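Local atomic coordinates of TRAP dicarboxylate transporter-DctP subunit (Desulfovibrio salexigens, PDB entry 4N6D), a protein that probably binds a small organic acid, such as a dicarboxylate, in the periplasm and delivers it to a TRAP-type membrane transporter. Residues Phe145-Arg159 with Ile221-Phe235. Sequence-based numbering, arbitrary orientation.
Sequences FASAPSNIMTKVPVR and ICRYETETNTAVYPF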
loop_
_atom_site.group_PDB
_atom_site.type_symbol
_atom_site.label_atom_id
_atom_site.label_comp_id
_atom_site.label_asym_id
_atom_site.label_seq_id
_atom_site.Cartn_x
_atom_site.Cartn_y
_atom_site.Cartn_z
ATOM N N PHE A 145 -3.677 3.334 -5.475
ATOM C CA PHE A 145 -2.271 2.961 -5.457
ATOM C C PHE A 145 -1.982 2.096 -4.241
ATOM O O PHE A 145 -2.840 1.895 -3.405
ATOM C CB PHE A 145 -1.370 4.196 -5.467
ATOM C CG PHE A 145 -1.712 5.200 -4.419
ATOM C CD1 PHE A 145 -1.293 5.034 -3.118
ATOM C CD2 PHE A 145 -2.441 6.329 -4.744
ATOM C CE1 PHE A 145 -1.627 5.974 -2.136
ATOM C CE2 PHE A 145 -2.770 7.276 -3.769
ATOM C CZ PHE A 145 -2.372 7.090 -2.473
ATOM N N ALA A 146 -0.773 1.575 -4.176
ATOM C CA ALA A 146 -0.379 0.666 -3.107
ATOM C C ALA A 146 0.971 1.055 -2.556
ATOM O O ALA A 146 1.813 1.626 -3.256
ATOM C CB ALA A 146 -0.310 -0.770 -3.607
ATOM N N SER A 147 1.195 0.701 -1.291
ATOM C CA SER A 147 2.502 0.843 -0.682
ATOM C C SER A 147 3.521 -0.078 -1.362
ATOM O O SER A 147 3.164 -0.898 -2.205
ATOM C CB SER A 147 2.395 0.469 0.785
ATOM O OG SER A 147 2.227 -0.937 0.923
ATOM N N ALA A 148 4.787 0.056 -0.984
ATOM C CA ALA A 148 5.795 -0.933 -1.306
ATOM C C ALA A 148 5.531 -2.148 -0.443
ATOM O O ALA A 148 4.828 -2.055 0.572
ATOM C CB ALA A 148 7.183 -0.395 -1.034
ATOM N N PRO A 149 6.074 -3.301 -0.841
ATOM C CA PRO A 149 5.807 -4.510 -0.071
ATOM C C PRO A 149 6.413 -4.476 1.318
ATOM O O PRO A 149 7.421 -3.807 1.559
ATOM C CB PRO A 149 6.478 -5.616 -0.912
ATOM C CG PRO A 149 6.458 -5.072 -2.288
ATOM C CD PRO A 149 6.728 -3.609 -2.125
ATOM N N SER A 150 5.781 -5.220 2.221
ATOM C CA SER A 150 6.272 -5.406 3.583
ATOM C C SER A 150 7.354 -6.457 3.631
ATOM O O SER A 150 7.207 -7.527 3.050
ATOM C CB SER A 150 5.115 -5.841 4.452
ATOM O OG SER A 150 4.134 -4.801 4.472
ATOM N N ASN A 151 8.407 -6.138 4.373
ATOM C CA ASN A 151 9.608 -6.944 4.485
ATOM C C ASN A 151 10.052 -6.981 5.951
ATOM O O ASN A 151 9.551 -6.224 6.789
ATOM C CB ASN A 151 10.697 -6.333 3.621
ATOM C CG ASN A 151 10.411 -6.484 2.142
ATOM O OD1 ASN A 151 10.324 -7.600 1.635
ATOM N ND2 ASN A 151 10.297 -5.369 1.430
ATOM N N ILE A 152 10.989 -7.875 6.254
ATOM C CA ILE A 152 11.401 -8.109 7.630
ATOM C C ILE A 152 12.762 -7.478 7.849
ATOM O O ILE A 152 13.729 -7.846 7.189
ATOM C CB ILE A 152 11.447 -9.617 7.917
ATOM C CG1 ILE A 152 10.047 -10.202 7.747
ATOM C CG2 ILE A 152 11.957 -9.894 9.340
ATOM C CD1 ILE A 152 9.964 -11.711 7.864
ATOM N N MET A 153 12.820 -6.519 8.775
ATOM C CA MET A 153 14.023 -5.768 9.066
ATOM C C MET A 153 14.404 -6.049 10.516
ATOM O O MET A 153 13.606 -5.813 11.434
ATOM C CB MET A 153 13.754 -4.286 8.878
ATOM C CG MET A 153 13.453 -3.899 7.430
ATOM S SD MET A 153 12.662 -2.287 7.314
ATOM C CE MET A 153 10.969 -2.763 7.655
ATOM N N THR A 154 15.617 -6.541 10.729
ATOM C CA THR A 154 15.978 -7.111 12.024
ATOM C C THR A 154 17.394 -6.788 12.503
ATOM O O THR A 154 18.260 -6.394 11.721
ATOM C CB THR A 154 15.868 -8.657 11.987
ATOM O OG1 THR A 154 16.644 -9.163 10.894
ATOM C CG2 THR A 154 14.419 -9.110 11.846
ATOM N N LYS A 155 17.604 -6.954 13.805
ATOM C CA LYS A 155 18.902 -6.726 14.440
ATOM C C LYS A 155 19.901 -7.799 14.089
ATOM O O LYS A 155 21.087 -7.525 13.953
ATOM C CB LYS A 155 18.747 -6.681 15.966
ATOM C CG LYS A 155 17.852 -5.569 16.455
ATOM C CD LYS A 155 17.740 -5.543 17.978
ATOM C CE LYS A 155 19.085 -5.463 18.640
ATOM N NZ LYS A 155 18.903 -5.472 20.129
ATOM N N VAL A 156 19.410 -9.025 14.001
ATOM C CA VAL A 156 20.216 -10.193 13.682
ATOM C C VAL A 156 19.673 -10.789 12.373
ATOM O O VAL A 156 18.471 -10.743 12.106
ATOM C CB VAL A 156 20.146 -11.226 14.835
ATOM C CG1 VAL A 156 20.721 -12.580 14.430
ATOM C CG2 VAL A 156 20.845 -10.693 16.065
ATOM N N PRO A 157 20.554 -11.330 11.529
ATOM C CA PRO A 157 20.061 -11.755 10.207
ATOM C C PRO A 157 18.999 -12.853 10.262
ATOM O O PRO A 157 19.148 -13.818 11.012
ATOM C CB PRO A 157 21.309 -12.324 9.517
ATOM C CG PRO A 157 22.468 -11.905 10.338
ATOM C CD PRO A 157 21.998 -11.554 11.694
ATOM N N VAL A 158 17.937 -12.682 9.488
ATOM C CA VAL A 158 16.974 -13.752 9.238
ATOM C C VAL A 158 17.295 -14.306 7.852
ATOM O O VAL A 158 16.943 -13.700 6.840
ATOM C CB VAL A 158 15.525 -13.254 9.331
ATOM C CG1 VAL A 158 14.569 -14.327 8.903
ATOM C CG2 VAL A 158 15.228 -12.815 10.759
ATOM N N ARG A 159 17.983 -15.440 7.809
ATOM C CA ARG A 159 18.388 -16.026 6.534
ATOM C C ARG A 159 17.517 -17.202 6.135
ATOM O O ARG A 159 17.513 -17.615 4.970
ATOM C CB ARG A 159 19.846 -16.452 6.606
ATOM C CG ARG A 159 20.759 -15.321 7.034
ATOM C CD ARG A 159 22.203 -15.675 6.836
ATOM N NE ARG A 159 23.048 -14.578 7.310
ATOM C CZ ARG A 159 23.335 -13.490 6.600
ATOM N NH1 ARG A 159 24.110 -12.560 7.130
ATOM N NH2 ARG A 159 22.877 -13.340 5.375
ATOM N N ILE A 221 19.646 0.495 13.885
ATOM C CA ILE A 221 19.490 -0.646 14.764
ATOM C C ILE A 221 19.332 -1.958 13.997
ATOM O O ILE A 221 19.919 -2.973 14.376
ATOM C CB ILE A 221 18.256 -0.447 15.660
ATOM C CG1 ILE A 221 18.433 0.803 16.521
ATOM C CG2 ILE A 221 18.031 -1.678 16.520
ATOM C CD1 ILE A 221 17.188 1.154 17.310
ATOM N N CYS A 222 18.551 -1.934 12.915
ATOM C CA CYS A 222 18.250 -3.144 12.155
ATOM C C CYS A 222 19.003 -3.102 10.854
ATOM O O CYS A 222 18.554 -2.476 9.903
ATOM C CB CYS A 222 16.765 -3.240 11.835
ATOM S SG CYS A 222 15.729 -3.244 13.304
ATOM N N ARG A 223 20.131 -3.797 10.809
ATOM C CA ARG A 223 21.015 -3.730 9.663
ATOM C C ARG A 223 20.969 -4.947 8.762
ATOM O O ARG A 223 21.840 -5.103 7.915
ATOM C CB ARG A 223 22.441 -3.504 10.164
ATOM C CG ARG A 223 22.515 -2.217 10.968
ATOM C CD ARG A 223 23.903 -1.766 11.274
ATOM N NE ARG A 223 23.845 -0.621 12.176
ATOM C CZ ARG A 223 24.903 0.090 12.549
ATOM N NH1 ARG A 223 26.104 -0.209 12.073
ATOM N NH2 ARG A 223 24.752 1.105 13.389
ATOM N N TYR A 224 19.972 -5.810 8.976
ATOM C CA TYR A 224 19.738 -6.982 8.131
ATOM C C TYR A 224 18.301 -6.944 7.644
ATOM O O TYR A 224 17.347 -6.923 8.433
ATOM C CB TYR A 224 20.029 -8.286 8.876
ATOM C CG TYR A 224 21.443 -8.305 9.356
ATOM C CD1 TYR A 224 22.468 -8.744 8.531
ATOM C CD2 TYR A 224 21.774 -7.835 10.625
ATOM C CE1 TYR A 224 23.778 -8.743 8.947
ATOM C CE2 TYR A 224 23.087 -7.821 11.052
ATOM C CZ TYR A 224 24.086 -8.270 10.196
ATOM O OH TYR A 224 25.400 -8.288 10.587
ATOM N N GLU A 225 18.160 -6.888 6.326
ATOM C CA GLU A 225 16.878 -6.637 5.710
ATOM C C GLU A 225 16.541 -7.844 4.841
ATOM O O GLU A 225 17.196 -8.086 3.810
ATOM C CB GLU A 225 16.942 -5.373 4.855
ATOM C CG GLU A 225 17.956 -4.316 5.315
ATOM C CD GLU A 225 17.749 -3.820 6.747
ATOM O OE1 GLU A 225 16.695 -4.116 7.351
ATOM O OE2 GLU A 225 18.669 -3.130 7.281
ATOM N N THR A 226 15.526 -8.596 5.246
ATOM C CA THR A 226 15.129 -9.791 4.494
ATOM C C THR A 226 13.933 -9.490 3.605
ATOM O O THR A 226 12.852 -9.163 4.094
ATOM C CB THR A 226 14.826 -10.940 5.456
ATOM O OG1 THR A 226 16.017 -11.216 6.212
ATOM C CG2 THR A 226 14.410 -12.194 4.686
ATOM N N GLU A 227 14.141 -9.581 2.299
ATOM C CA GLU A 227 13.123 -9.203 1.329
ATOM C C GLU A 227 12.177 -10.369 1.071
ATOM O O GLU A 227 12.416 -11.254 0.245
ATOM C CB GLU A 227 13.750 -8.703 0.027
ATOM C CG GLU A 227 12.760 -7.900 -0.834
ATOM C CD GLU A 227 13.386 -7.271 -2.070
ATOM O OE1 GLU A 227 14.285 -7.915 -2.661
ATOM O OE2 GLU A 227 12.987 -6.126 -2.432
ATOM N N THR A 228 11.106 -10.383 1.835
ATOM C CA THR A 228 10.066 -11.394 1.715
ATOM C C THR A 228 8.960 -10.976 0.740
ATOM O O THR A 228 8.191 -11.829 0.278
ATOM C CB THR A 228 9.403 -11.639 3.068
ATOM O OG1 THR A 228 8.927 -10.390 3.589
ATOM C CG2 THR A 228 10.373 -12.263 4.049
ATOM N N ASN A 229 8.872 -9.682 0.434
ATOM C CA ASN A 229 7.831 -9.162 -0.461
ATOM C C ASN A 229 6.455 -9.702 -0.082
ATOM O O ASN A 229 5.713 -10.258 -0.905
ATOM C CB ASN A 229 8.154 -9.476 -1.936
ATOM C CG ASN A 229 9.127 -8.477 -2.537
ATOM O OD1 ASN A 229 9.037 -7.281 -2.261
ATOM N ND2 ASN A 229 10.088 -8.964 -3.318
ATOM N N THR A 230 6.095 -9.485 1.172
ATOM C CA THR A 230 4.967 -10.221 1.732
ATOM C C THR A 230 3.605 -9.759 1.212
ATOM O O THR A 230 2.827 -10.554 0.698
ATOM C CB THR A 230 5.039 -10.207 3.256
ATOM O OG1 THR A 230 6.208 -10.928 3.648
ATOM C CG2 THR A 230 3.828 -10.882 3.849
ATOM N N ALA A 231 3.321 -8.476 1.332
ATOM C CA ALA A 231 2.023 -7.946 0.948
ATOM C C ALA A 231 2.206 -6.446 0.840
ATOM O O ALA A 231 3.159 -5.904 1.395
ATOM C CB ALA A 231 0.961 -8.258 2.019
ATOM N N VAL A 232 1.235 -5.783 0.212
ATOM C CA VAL A 232 1.173 -4.327 0.175
ATOM C C VAL A 232 -0.126 -3.842 0.834
ATOM O O VAL A 232 -1.021 -4.633 1.143
ATOM C CB VAL A 232 1.209 -3.780 -1.288
ATOM C CG1 VAL A 232 2.475 -4.214 -2.042
ATOM C CG2 VAL A 232 -0.027 -4.226 -2.052
ATOM N N TYR A 233 -0.204 -2.541 1.072
ATOM C CA TYR A 233 -1.417 -1.883 1.522
ATOM C C TYR A 233 -2.009 -1.075 0.378
ATOM O O TYR A 233 -1.340 -0.185 -0.145
ATOM C CB TYR A 233 -1.124 -0.923 2.680
ATOM C CG TYR A 233 -0.610 -1.627 3.897
ATOM C CD1 TYR A 233 -1.481 -2.232 4.791
ATOM C CD2 TYR A 233 0.743 -1.706 4.139
ATOM C CE1 TYR A 233 -1.006 -2.908 5.899
ATOM C CE2 TYR A 233 1.228 -2.376 5.245
ATOM C CZ TYR A 233 0.351 -2.967 6.120
ATOM O OH TYR A 233 0.834 -3.633 7.227
ATOM N N PRO A 234 -3.250 -1.381 -0.008
ATOM C CA PRO A 234 -3.917 -0.625 -1.064
ATOM C C PRO A 234 -4.670 0.614 -0.543
ATOM O O PRO A 234 -5.227 0.620 0.566
ATOM C CB PRO A 234 -4.917 -1.628 -1.626
ATOM C CG PRO A 234 -5.300 -2.464 -0.433
ATOM C CD PRO A 234 -4.062 -2.536 0.425
ATOM N N PHE A 235 -4.697 1.637 -1.393
ATOM C CA PHE A 235 -5.339 2.913 -1.079
ATOM C C PHE A 235 -6.247 3.315 -2.226
ATOM O O PHE A 235 -5.976 2.982 -3.381
ATOM C CB PHE A 235 -4.285 4.023 -0.956
ATOM C CG PHE A 235 -3.352 3.877 0.216
ATOM C CD1 PHE A 235 -2.282 2.989 0.178
ATOM C CD2 PHE A 235 -3.524 4.645 1.342
ATOM C CE1 PHE A 235 -1.435 2.861 1.241
ATOM C CE2 PHE A 235 -2.664 4.528 2.420
ATOM C CZ PHE A 235 -1.618 3.625 2.364
HETATM O O HOH W 1 10.480 -5.247 -1.558
HETATM O O HOH W 2 17.339 -10.177 8.367
HETATM O O HOH W 3 21.646 -4.866 13.115
#
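Thr-226 OG1 is gripped twice: it donates to Val-158 O at 2.7 Å, on a lone pair of that carbonyl, and accepts from a bound water. The same water donates to Thr-154 OG1 and accepts from Val-158 N. It thus ties the loop after strand 151-154 back onto strand 224-226. Beside it, Pro-157 lies flat over one face of the Tyr-224 ring, with CG 3.7 Å from the ring centroid. Opposite Thr-154 the other strand carries two residues, Arg-223 and Tyr-224, which makes a classic beta bulge.

Further along, Asn-151 OD1 accepts a nearly straight bond from Asn-229 N (2.8 Å, 164°). A second water joins Asn-151 ND2 to Glu-227 OE2 and Asn-229 OD1. With chi1 at 72°, Ser-147 OG turns back over its own backbone, where it takes the N-H of Tyr-233 at 2.9 Å and gives its proton to Ala-148 O. At the far end, Phe-235 CB packs over the Phe-145 ring, 3.5 Å from CE1. The two rings are nearly parallel but slid apart.

Strands 139-146 and 234-240 belong to one sheet, 151-154 and 224-226 to another. Two antiparallel segments of the one chain, passing side by side from one sheet to the other, are consistent with the interdomain hinge of a periplasmic solute-binding protein.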